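Long-range contacts in ribulose-bisphosphate carboxylase (Alicyclobacillus acidocaldarius subsp. acidocaldarius, PDB 4NAS), which belongs to the RuBisCO large-chain family, pairing a characteristic N-terminal domain with a TIM-barrel domain, and is seen here with bound calcium ions: residues Val120-Val130 with Gly327-Ala335; Ala284-Arg293 with Ala315-Ala325. All blocks are in the same frame, centred on the assembly; numbering follows the deposited sequence.

Interaction 1. Residues Val120-Val130 with Gly327-Ala335. With CA (calcium ion), chain L.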
loop_
_atom_site.group_PDB
_atom_site.type_symbol
_atom_site.label_atom_id
_atom_site.label_comp_id
_atom_site.label_asym_id
_atom_site.label_seq_id
_atom_site.Cartn_x
_atom_site.Cartn_y
_atom_site.Cartn_z
ATOM N N VAL B 120 -17.386 -6.347 -9.067
ATOM C CA VAL B 120 -17.622 -6.611 -7.652
ATOM C C VAL B 120 -17.669 -8.116 -7.403
ATOM O O VAL B 120 -17.046 -8.610 -6.487
ATOM C CB VAL B 120 -18.936 -5.948 -7.169
ATOM C CG1 VAL B 120 -19.245 -6.325 -5.709
ATOM C CG2 VAL B 120 -18.852 -4.439 -7.320
ATOM N N ARG B 121 -18.351 -8.861 -8.270
ATOM C CA ARG B 121 -18.471 -10.312 -8.045
ATOM C C ARG B 121 -17.201 -11.150 -8.251
ATOM O O ARG B 121 -17.178 -12.323 -7.911
ATOM C CB ARG B 121 -19.654 -10.904 -8.819
ATOM C CG ARG B 121 -20.998 -10.450 -8.276
ATOM C CD ARG B 121 -22.141 -10.952 -9.157
ATOM N NE ARG B 121 -23.446 -10.518 -8.664
ATOM C CZ ARG B 121 -24.283 -11.290 -7.973
ATOM N NH1 ARG B 121 -25.460 -10.815 -7.582
ATOM N NH2 ARG B 121 -23.951 -12.541 -7.681
ATOM N N GLN B 122 -16.139 -10.561 -8.789
ATOM C CA GLN B 122 -14.886 -11.293 -8.913
ATOM C C GLN B 122 -14.062 -11.223 -7.619
ATOM O O GLN B 122 -13.029 -11.882 -7.488
ATOM C CB GLN B 122 -14.066 -10.729 -10.074
ATOM C CG GLN B 122 -14.669 -10.966 -11.450
ATOM C CD GLN B 122 -13.741 -10.453 -12.527
ATOM O OE1 GLN B 122 -12.672 -11.025 -12.751
ATOM N NE2 GLN B 122 -14.113 -9.346 -13.165
ATOM N N PHE B 123 -14.507 -10.409 -6.670
ATOM C CA PHE B 123 -13.808 -10.307 -5.391
ATOM C C PHE B 123 -14.539 -11.192 -4.366
ATOM O O PHE B 123 -15.747 -11.423 -4.513
ATOM C CB PHE B 123 -13.780 -8.857 -4.938
ATOM C CG PHE B 123 -12.876 -7.979 -5.751
ATOM C CD1 PHE B 123 -11.494 -8.120 -5.677
ATOM C CD2 PHE B 123 -13.404 -7.002 -6.585
ATOM C CE1 PHE B 123 -10.656 -7.290 -6.426
ATOM C CE2 PHE B 123 -12.578 -6.166 -7.336
ATOM C CZ PHE B 123 -11.201 -6.312 -7.250
ATOM N N PRO B 124 -13.822 -11.700 -3.331
ATOM C CA PRO B 124 -14.447 -12.688 -2.444
ATOM C C PRO B 124 -15.534 -12.138 -1.527
ATOM O O PRO B 124 -16.504 -12.840 -1.285
ATOM C CB PRO B 124 -13.273 -13.185 -1.587
ATOM C CG PRO B 124 -12.305 -12.043 -1.598
ATOM C CD PRO B 124 -12.400 -11.499 -2.996
ATOM N N GLY B 125 -15.388 -10.936 -0.977
ATOM C CA GLY B 125 -16.335 -10.509 0.051
ATOM C C GLY B 125 -16.134 -11.298 1.344
ATOM O O GLY B 125 -15.352 -12.254 1.387
ATOM N N PRO B 126 -16.833 -10.898 2.413
ATOM C CA PRO B 126 -16.620 -11.518 3.727
ATOM C C PRO B 126 -17.075 -12.982 3.712
ATOM O O PRO B 126 -18.061 -13.300 3.038
ATOM C CB PRO B 126 -17.505 -10.676 4.650
ATOM C CG PRO B 126 -17.599 -9.328 3.941
ATOM C CD PRO B 126 -17.723 -9.724 2.496
ATOM N N LYS B 127 -16.322 -13.852 4.372
ATOM C CA LYS B 127 -16.699 -15.251 4.497
ATOM C C LYS B 127 -17.857 -15.352 5.490
ATOM O O LYS B 127 -18.779 -16.150 5.303
ATOM C CB LYS B 127 -15.496 -16.096 4.945
ATOM C CG LYS B 127 -15.732 -17.618 4.877
ATOM C CD LYS B 127 -14.511 -18.450 5.260
ATOM C CE LYS B 127 -13.439 -18.505 4.157
ATOM N NZ LYS B 127 -12.162 -17.730 4.442
ATOM N N PHE B 128 -17.820 -14.527 6.542
ATOM C CA PHE B 128 -18.839 -14.615 7.585
ATOM C C PHE B 128 -19.854 -13.475 7.595
ATOM O O PHE B 128 -21.067 -13.717 7.712
ATOM C CB PHE B 128 -18.172 -14.749 8.959
ATOM C CG PHE B 128 -17.434 -16.041 9.133
ATOM C CD1 PHE B 128 -18.097 -17.179 9.567
ATOM C CD2 PHE B 128 -16.089 -16.129 8.837
ATOM C CE1 PHE B 128 -17.421 -18.374 9.720
ATOM C CE2 PHE B 128 -15.414 -17.324 8.980
ATOM C CZ PHE B 128 -16.074 -18.443 9.432
ATOM N N GLY B 129 -19.360 -12.245 7.498
ATOM C CA GLY B 129 -20.204 -11.067 7.643
ATOM C C GLY B 129 -20.810 -10.907 9.031
ATOM O O GLY B 129 -20.442 -11.628 9.955
ATOM N N VAL B 130 -21.756 -9.977 9.165
ATOM C CA VAL B 130 -22.428 -9.702 10.431
ATOM C C VAL B 130 -23.044 -10.985 11.006
ATOM O O VAL B 130 -22.708 -11.406 12.107
ATOM C CB VAL B 130 -23.516 -8.587 10.263
ATOM C CG1 VAL B 130 -24.359 -8.467 11.496
ATOM C CG2 VAL B 130 -22.882 -7.251 9.935
ATOM N N GLY B 327 -25.945 -5.671 -1.473
ATOM C CA GLY B 327 -25.185 -6.076 -2.638
ATOM C C GLY B 327 -25.031 -7.576 -2.675
ATOM O O GLY B 327 -25.772 -8.291 -2.022
ATOM N N PRO B 328 -24.045 -8.054 -3.429
ATOM C CA PRO B 328 -23.736 -9.475 -3.590
ATOM C C PRO B 328 -22.884 -10.021 -2.461
ATOM O O PRO B 328 -22.810 -11.229 -2.300
ATOM C CB PRO B 328 -22.907 -9.504 -4.883
ATOM C CG PRO B 328 -23.001 -8.136 -5.462
ATOM C CD PRO B 328 -23.250 -7.216 -4.341
ATOM N N HIS B 329 -22.207 -9.152 -1.721
ATOM C CA HIS B 329 -21.385 -9.617 -0.602
ATOM C C HIS B 329 -22.125 -9.379 0.715
ATOM O O HIS B 329 -23.010 -8.525 0.785
ATOM C CB HIS B 329 -20.023 -8.922 -0.604
ATOM C CG HIS B 329 -19.280 -9.078 -1.891
ATOM N ND1 HIS B 329 -19.140 -10.297 -2.523
ATOM C CD2 HIS B 329 -18.662 -8.172 -2.687
ATOM C CE1 HIS B 329 -18.462 -10.136 -3.647
ATOM N NE2 HIS B 329 -18.167 -8.854 -3.776
ATOM N N LYS B 330 -21.764 -10.151 1.735
ATOM C CA LYS B 330 -22.256 -9.960 3.094
ATOM C C LYS B 330 -21.815 -8.603 3.656
ATOM O O LYS B 330 -20.744 -8.090 3.307
ATOM C CB LYS B 330 -21.718 -11.071 4.022
ATOM C CG LYS B 330 -22.138 -12.514 3.660
ATOM C CD LYS B 330 -21.386 -13.489 4.554
ATOM C CE LYS B 330 -22.021 -14.867 4.599
ATOM N NZ LYS B 330 -21.889 -15.538 3.304
ATOM N N PRO B 331 -22.631 -8.031 4.555
ATOM C CA PRO B 331 -22.297 -6.781 5.255
ATOM C C PRO B 331 -21.253 -7.001 6.348
ATOM O O PRO B 331 -21.075 -8.112 6.860
ATOM C CB PRO B 331 -23.639 -6.367 5.869
ATOM C CG PRO B 331 -24.318 -7.653 6.111
ATOM C CD PRO B 331 -23.962 -8.536 4.953
ATOM N N VAL B 332 -20.567 -5.928 6.697
ATOM C CA VAL B 332 -19.422 -5.986 7.590
ATOM C C VAL B 332 -19.795 -5.292 8.895
ATOM O O VAL B 332 -20.533 -4.315 8.873
ATOM C CB VAL B 332 -18.217 -5.260 6.972
ATOM C CG1 VAL B 332 -16.999 -5.296 7.914
ATOM C CG2 VAL B 332 -17.893 -5.863 5.611
ATOM N N LEU B 333 -19.287 -5.798 10.017
ATOM C CA LEU B 333 -19.498 -5.163 11.316
ATOM C C LEU B 333 -18.526 -4.009 11.495
ATOM O O LEU B 333 -17.325 -4.193 11.373
ATOM C CB LEU B 333 -19.275 -6.178 12.455
ATOM C CG LEU B 333 -20.400 -7.122 12.870
ATOM C CD1 LEU B 333 -19.822 -8.288 13.687
ATOM C CD2 LEU B 333 -21.439 -6.362 13.697
ATOM N N PRO B 334 -19.039 -2.809 11.764
ATOM C CA PRO B 334 -18.150 -1.683 12.069
ATOM C C PRO B 334 -17.650 -1.705 13.511
ATOM O O PRO B 334 -18.418 -1.968 14.473
ATOM C CB PRO B 334 -19.036 -0.456 11.828
ATOM C CG PRO B 334 -20.432 -0.958 12.012
ATOM C CD PRO B 334 -20.444 -2.399 11.607
ATOM N N ALA B 335 -16.361 -1.442 13.666
ATOM C CA ALA B 335 -15.744 -1.389 14.988
ATOM C C ALA B 335 -15.012 -0.047 15.160
ATOM O O ALA B 335 -13.779 0.020 15.057
ATOM C CB ALA B 335 -14.789 -2.549 15.153
HETATM CA CA CA L . -17.715 -14.786 -1.939
HETATM O O HOH W 1 -17.323 -13.832 -4.204
HETATM O O HOH W 2 -19.749 -12.017 1.141
HETATM O O HOH W 3 -18.102 -15.024 0.669
HETATM O O HOH W 4 -19.609 -13.209 -1.555
HETATM O O HOH W 5 -20.177 -15.826 -2.963
HETATM O O HOH W 6 -15.738 -15.901 -1.563
#
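His329 meets the Val120-Phe123 turn with the edge of its imidazole. NE2 donates to Val120 O over 2.9 Å; the oxygen lies near the ring plane, but the nitrogen stands 58° out of the carbonyl plane. Phe123 N, which closes this type I turn, reaches the same oxygen from the opposite face, so two donors grip it. A second direct bond, Val130 N to Pro331 O at 3.0 Å, ties helix 129-137 to the loop leading into strand 333-337. With CG of His329 beside its backbone N (chi1 -55°), one ring face lies over Gly125, whose CA makes a CH-pi contact 4.0 Å from the ring centroid.

Apolar and flat-group contacts flank this core. Pro328 CB sits over one face of the Arg121 guanidinium, 3.8 Å from CZ, while Arg121 NE forms a salt bridge with Asp117. Pro126 crosses Val332 at about a right angle, CG to CG2 3.9 Å. Val130 CG2 meets Leu333 CG at 3.8 Å and also touches the Pro331 ring.

A calcium ion sits beside the turn: Pro124 O binds it at 2.4 Å, with five waters around it, one of them distant. One of these waters hydrogen-bonds to His329 ND1 at 3.1 Å, while a water outside the shell bridges Pro126 O and Lys330 N.

Val120 and His329 both rest on Leu294 of helix 284-295, Val332 packs on Leu323 of helix 313-324, and Leu333 shares a backbone bond with Gly300 of strand 299-303, placing the contact where two barrel helices and two neighbouring parallel strands converge.

Interaction 2. Residues Ala284-Arg293 with Ala315-Ala325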
loop_
_atom_site.group_PDB
_atom_site.type_symbol
_atom_site.label_atom_id
_atom_site.label_comp_id
_atom_site.label_asym_id
_atom_site.label_seq_id
_atom_site.Cartn_x
_atom_site.Cartn_y
_atom_site.Cartn_z
ATOM N N ALA B 284 -10.751 8.038 2.708
ATOM C CA ALA B 284 -10.794 7.024 3.750
ATOM C C ALA B 284 -11.931 6.034 3.595
ATOM O O ALA B 284 -11.770 4.888 3.950
ATOM C CB ALA B 284 -10.815 7.646 5.129
ATOM N N ASP B 285 -13.073 6.442 3.040
ATOM C CA ASP B 285 -14.173 5.492 2.925
ATOM C C ASP B 285 -13.878 4.389 1.906
ATOM O O ASP B 285 -14.450 3.290 1.964
ATOM C CB ASP B 285 -15.492 6.194 2.604
ATOM C CG ASP B 285 -15.437 6.932 1.292
ATOM O OD1 ASP B 285 -14.652 7.901 1.209
ATOM O OD2 ASP B 285 -16.156 6.539 0.353
ATOM N N ILE B 286 -12.999 4.685 0.957
ATOM C CA ILE B 286 -12.631 3.700 -0.040
ATOM C C ILE B 286 -11.638 2.750 0.624
ATOM O O ILE B 286 -11.808 1.536 0.594
ATOM C CB ILE B 286 -12.011 4.364 -1.300
ATOM C CG1 ILE B 286 -13.051 5.223 -2.027
ATOM C CG2 ILE B 286 -11.354 3.300 -2.253
ATOM C CD1 ILE B 286 -12.431 6.106 -3.145
ATOM N N VAL B 287 -10.631 3.327 1.264
ATOM C CA VAL B 287 -9.526 2.554 1.859
ATOM C C VAL B 287 -10.007 1.634 3.000
ATOM O O VAL B 287 -9.661 0.447 3.064
ATOM C CB VAL B 287 -8.434 3.494 2.402
ATOM C CG1 VAL B 287 -7.325 2.699 3.099
ATOM C CG2 VAL B 287 -7.838 4.358 1.276
ATOM N N LEU B 288 -10.832 2.190 3.878
ATOM C CA LEU B 288 -11.300 1.455 5.058
ATOM C C LEU B 288 -12.691 0.881 4.905
ATOM O O LEU B 288 -13.168 0.164 5.785
ATOM C CB LEU B 288 -11.261 2.369 6.295
ATOM C CG LEU B 288 -9.864 2.885 6.609
ATOM C CD1 LEU B 288 -9.884 3.882 7.765
ATOM C CD2 LEU B 288 -8.935 1.715 6.927
ATOM N N GLY B 289 -13.367 1.165 3.795
ATOM C CA GLY B 289 -14.749 0.737 3.706
ATOM C C GLY B 289 -15.023 -0.168 2.527
ATOM O O GLY B 289 -15.177 -1.391 2.660
ATOM N N GLN B 290 -15.072 0.461 1.365
ATOM C CA GLN B 290 -15.330 -0.218 0.104
ATOM C C GLN B 290 -14.353 -1.358 -0.154
ATOM O O GLN B 290 -14.761 -2.489 -0.398
ATOM C CB GLN B 290 -15.252 0.805 -1.032
ATOM C CG GLN B 290 -15.711 0.283 -2.404
ATOM C CD GLN B 290 -15.873 1.420 -3.406
ATOM O OE1 GLN B 290 -15.160 2.419 -3.343
ATOM N NE2 GLN B 290 -16.800 1.263 -4.346
ATOM N N LEU B 291 -13.070 -1.055 -0.135
ATOM C CA LEU B 291 -12.027 -2.041 -0.409
ATOM C C LEU B 291 -11.949 -3.161 0.645
ATOM O O LEU B 291 -11.680 -4.324 0.314
ATOM C CB LEU B 291 -10.671 -1.341 -0.482
ATOM C CG LEU B 291 -10.528 -0.357 -1.649
ATOM C CD1 LEU B 291 -9.084 0.081 -1.808
ATOM C CD2 LEU B 291 -11.030 -0.988 -2.907
HETATM N N MSE B 292 -12.161 -2.797 1.909
HETATM C CA MSE B 292 -12.167 -3.774 2.999
HETATM C C MSE B 292 -13.258 -4.829 2.852
HETATM O O MSE B 292 -13.010 -6.017 3.052
HETATM C CB MSE B 292 -12.345 -3.069 4.345
HETATM C CG MSE B 292 -11.169 -2.249 4.780
HETATM SE SE MSE B 292 -9.581 -3.343 4.937
HETATM C CE MSE B 292 -8.478 -2.019 5.792
ATOM N N ARG B 293 -14.476 -4.395 2.527
ATOM C CA ARG B 293 -15.577 -5.339 2.327
ATOM C C ARG B 293 -15.274 -6.264 1.133
ATOM O O ARG B 293 -15.497 -7.483 1.179
ATOM C CB ARG B 293 -16.917 -4.595 2.152
ATOM C CG ARG B 293 -18.118 -5.498 1.924
ATOM C CD ARG B 293 -19.400 -4.658 1.917
ATOM N NE ARG B 293 -20.601 -5.485 1.931
ATOM C CZ ARG B 293 -21.836 -5.004 1.829
ATOM N NH1 ARG B 293 -22.875 -5.832 1.841
ATOM N NH2 ARG B 293 -22.024 -3.701 1.678
ATOM N N ALA B 315 -16.910 11.346 5.182
ATOM C CA ALA B 315 -16.216 10.078 4.929
ATOM C C ALA B 315 -16.756 8.966 5.832
ATOM O O ALA B 315 -16.937 7.827 5.389
ATOM C CB ALA B 315 -14.725 10.244 5.086
ATOM N N THR B 316 -17.056 9.305 7.087
ATOM C CA THR B 316 -17.508 8.295 8.056
ATOM C C THR B 316 -18.854 7.684 7.685
ATOM O O THR B 316 -19.041 6.468 7.788
ATOM C CB THR B 316 -17.577 8.848 9.484
ATOM O OG1 THR B 316 -16.314 9.428 9.817
ATOM C CG2 THR B 316 -17.903 7.730 10.469
ATOM N N ASP B 317 -19.775 8.521 7.218
ATOM C CA ASP B 317 -21.057 8.039 6.699
ATOM C C ASP B 317 -20.885 7.169 5.459
ATOM O O ASP B 317 -21.521 6.119 5.342
ATOM C CB ASP B 317 -21.991 9.201 6.353
ATOM C CG ASP B 317 -22.453 9.972 7.567
ATOM O OD1 ASP B 317 -22.336 9.465 8.710
ATOM O OD2 ASP B 317 -22.952 11.092 7.363
ATOM N N ARG B 318 -20.044 7.605 4.524
ATOM C CA ARG B 318 -19.820 6.834 3.293
ATOM C C ARG B 318 -19.178 5.482 3.585
ATOM O O ARG B 318 -19.453 4.475 2.907
ATOM C CB ARG B 318 -18.909 7.603 2.341
ATOM C CG ARG B 318 -19.586 8.803 1.697
ATOM C CD ARG B 318 -18.609 9.548 0.746
ATOM N NE ARG B 318 -19.255 10.735 0.185
ATOM C CZ ARG B 318 -18.609 11.805 -0.282
ATOM N NH1 ARG B 318 -17.283 11.860 -0.269
ATOM N NH2 ARG B 318 -19.298 12.832 -0.759
ATOM N N LEU B 319 -18.287 5.498 4.571
ATOM C CA LEU B 319 -17.623 4.294 5.057
ATOM C C LEU B 319 -18.656 3.293 5.523
ATOM O O LEU B 319 -18.657 2.151 5.057
ATOM C CB LEU B 319 -16.590 4.623 6.152
ATOM C CG LEU B 319 -15.559 3.511 6.454
ATOM C CD1 LEU B 319 -14.317 4.059 7.115
ATOM C CD2 LEU B 319 -16.150 2.379 7.299
ATOM N N LEU B 320 -19.535 3.710 6.445
ATOM C CA LEU B 320 -20.553 2.809 6.974
ATOM C C LEU B 320 -21.450 2.261 5.865
ATOM O O LEU B 320 -21.765 1.063 5.827
ATOM C CB LEU B 320 -21.407 3.493 8.053
ATOM C CG LEU B 320 -22.374 2.524 8.764
ATOM C CD1 LEU B 320 -21.605 1.449 9.523
ATOM C CD2 LEU B 320 -23.329 3.254 9.711
ATOM N N GLN B 321 -21.868 3.138 4.964
ATOM C CA GLN B 321 -22.699 2.710 3.860
ATOM C C GLN B 321 -21.948 1.676 2.981
ATOM O O GLN B 321 -22.560 0.761 2.430
ATOM C CB GLN B 321 -23.161 3.923 3.048
ATOM C CG GLN B 321 -24.243 3.609 2.032
ATOM C CD GLN B 321 -25.540 3.120 2.671
ATOM O OE1 GLN B 321 -25.771 3.303 3.872
ATOM N NE2 GLN B 321 -26.391 2.494 1.868
ATOM N N HIS B 322 -20.630 1.804 2.865
ATOM C CA HIS B 322 -19.875 0.791 2.114
ATOM C C HIS B 322 -19.952 -0.568 2.805
ATOM O O HIS B 322 -20.118 -1.606 2.164
ATOM C CB HIS B 322 -18.407 1.179 1.933
ATOM C CG HIS B 322 -18.168 2.213 0.882
ATOM N ND1 HIS B 322 -18.683 2.118 -0.394
ATOM C CD2 HIS B 322 -17.434 3.349 0.908
ATOM C CE1 HIS B 322 -18.304 3.171 -1.097
ATOM N NE2 HIS B 322 -17.534 3.926 -0.331
ATOM N N LEU B 323 -19.825 -0.554 4.122
ATOM C CA LEU B 323 -19.867 -1.779 4.900
ATOM C C LEU B 323 -21.244 -2.426 4.903
ATOM O O LEU B 323 -21.333 -3.642 5.031
ATOM C CB LEU B 323 -19.428 -1.507 6.354
ATOM C CG LEU B 323 -18.048 -0.894 6.593
ATOM C CD1 LEU B 323 -17.802 -0.722 8.091
ATOM C CD2 LEU B 323 -16.955 -1.782 5.999
ATOM N N ARG B 324 -22.310 -1.632 4.761
ATOM C CA ARG B 324 -23.673 -2.127 4.966
ATOM C C ARG B 324 -24.560 -2.219 3.732
ATOM O O ARG B 324 -25.561 -2.924 3.754
ATOM C CB ARG B 324 -24.395 -1.273 5.987
ATOM C CG ARG B 324 -23.772 -1.364 7.364
ATOM C CD ARG B 324 -24.665 -0.718 8.401
ATOM N NE ARG B 324 -24.219 -1.085 9.727
ATOM C CZ ARG B 324 -24.703 -0.556 10.840
ATOM N NH1 ARG B 324 -25.664 0.361 10.775
ATOM N NH2 ARG B 324 -24.231 -0.959 12.010
ATOM N N ALA B 325 -24.195 -1.505 2.673
ATOM C CA ALA B 325 -25.033 -1.427 1.465
ATOM C C ALA B 325 -25.411 -2.793 0.896
ATOM O O ALA B 325 -24.598 -3.716 0.838
ATOM C CB ALA B 325 -24.364 -0.588 0.394
HETATM O O HOH W 7 -15.158 9.747 -0.456
#
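Asp285 meets the edge of the His322 ring almost coplanar with it, carboxylate and imidazole planes 8° apart, and His322 NE2 donates to Asp285 OD2 at 3.0 Å. The bond uses the anti side of the oxygen and lies close to the ring plane. Asp285 enters as a knob among Ala315, Arg318, Leu319 and His322, its CG in the crowded position between backbone N and carbonyl carbon.

Over one face of the same ring lies Gln290: its CB stands 3.7 Å from the centroid in a CH-pi contact, and its amide stacks at 19° to the ring. The Gln290 chain is extended, and NE2 carries on to Leu113 O.

The axes of the two segments approach to 7.6 Å and run nearly parallel. Leu319 answers Asp285 as a knob among Ala284, Asp285, Leu288 and Gly289; its CD1 meets Leu288 CB at 3.6 Å, and its CG lies 4.0 Å from Gly289 CA. Gly289 belongs to a wider pi-type turn, and its lack of a side chain suits so near an approach.

Arg293 runs out lengthwise, CG anti to the backbone N (chi1 179°) and the chain straight to NE. Its guanidinium meets Ala325 O end-on with NH1 (2.9 Å) and NH2 (2.7 Å), while NH2 also donates to His322 O (2.9 Å). Leu323 O lies over one face at a poor angle for bonding. NE turns to Lys330 O.

Chemically, the guanidinium gathers carbonyls at the C-terminal end of helix 313-324, where the helix dipole would probably favour its positive charge; on the side-chain side of the same His322, the Asp285 carboxylate would tend to stabilise a protonated ring.

Interaction 2 is nested inside the chain loop closed by interaction 1, and their centres lie about 12 Å apart. Arg293 joins them directly: its NH1 reaches His329 O at 2.9 Å, so one guanidinium serves the end of helix 313-324 and the loop beyond it. A backbone bond, Val332 N to Leu323 O at 2.9 Å, holds the same helix-to-strand passage, and Pro126 CD packs against Arg293 O at 3.4 Å. The calcium of interaction 1 lies about 10 Å from the nearest atom of the Arg293 side chain; bound by Pro124 O and water, it is distinct from the metal site of carboxylated Lys176, Asp178 and Glu179.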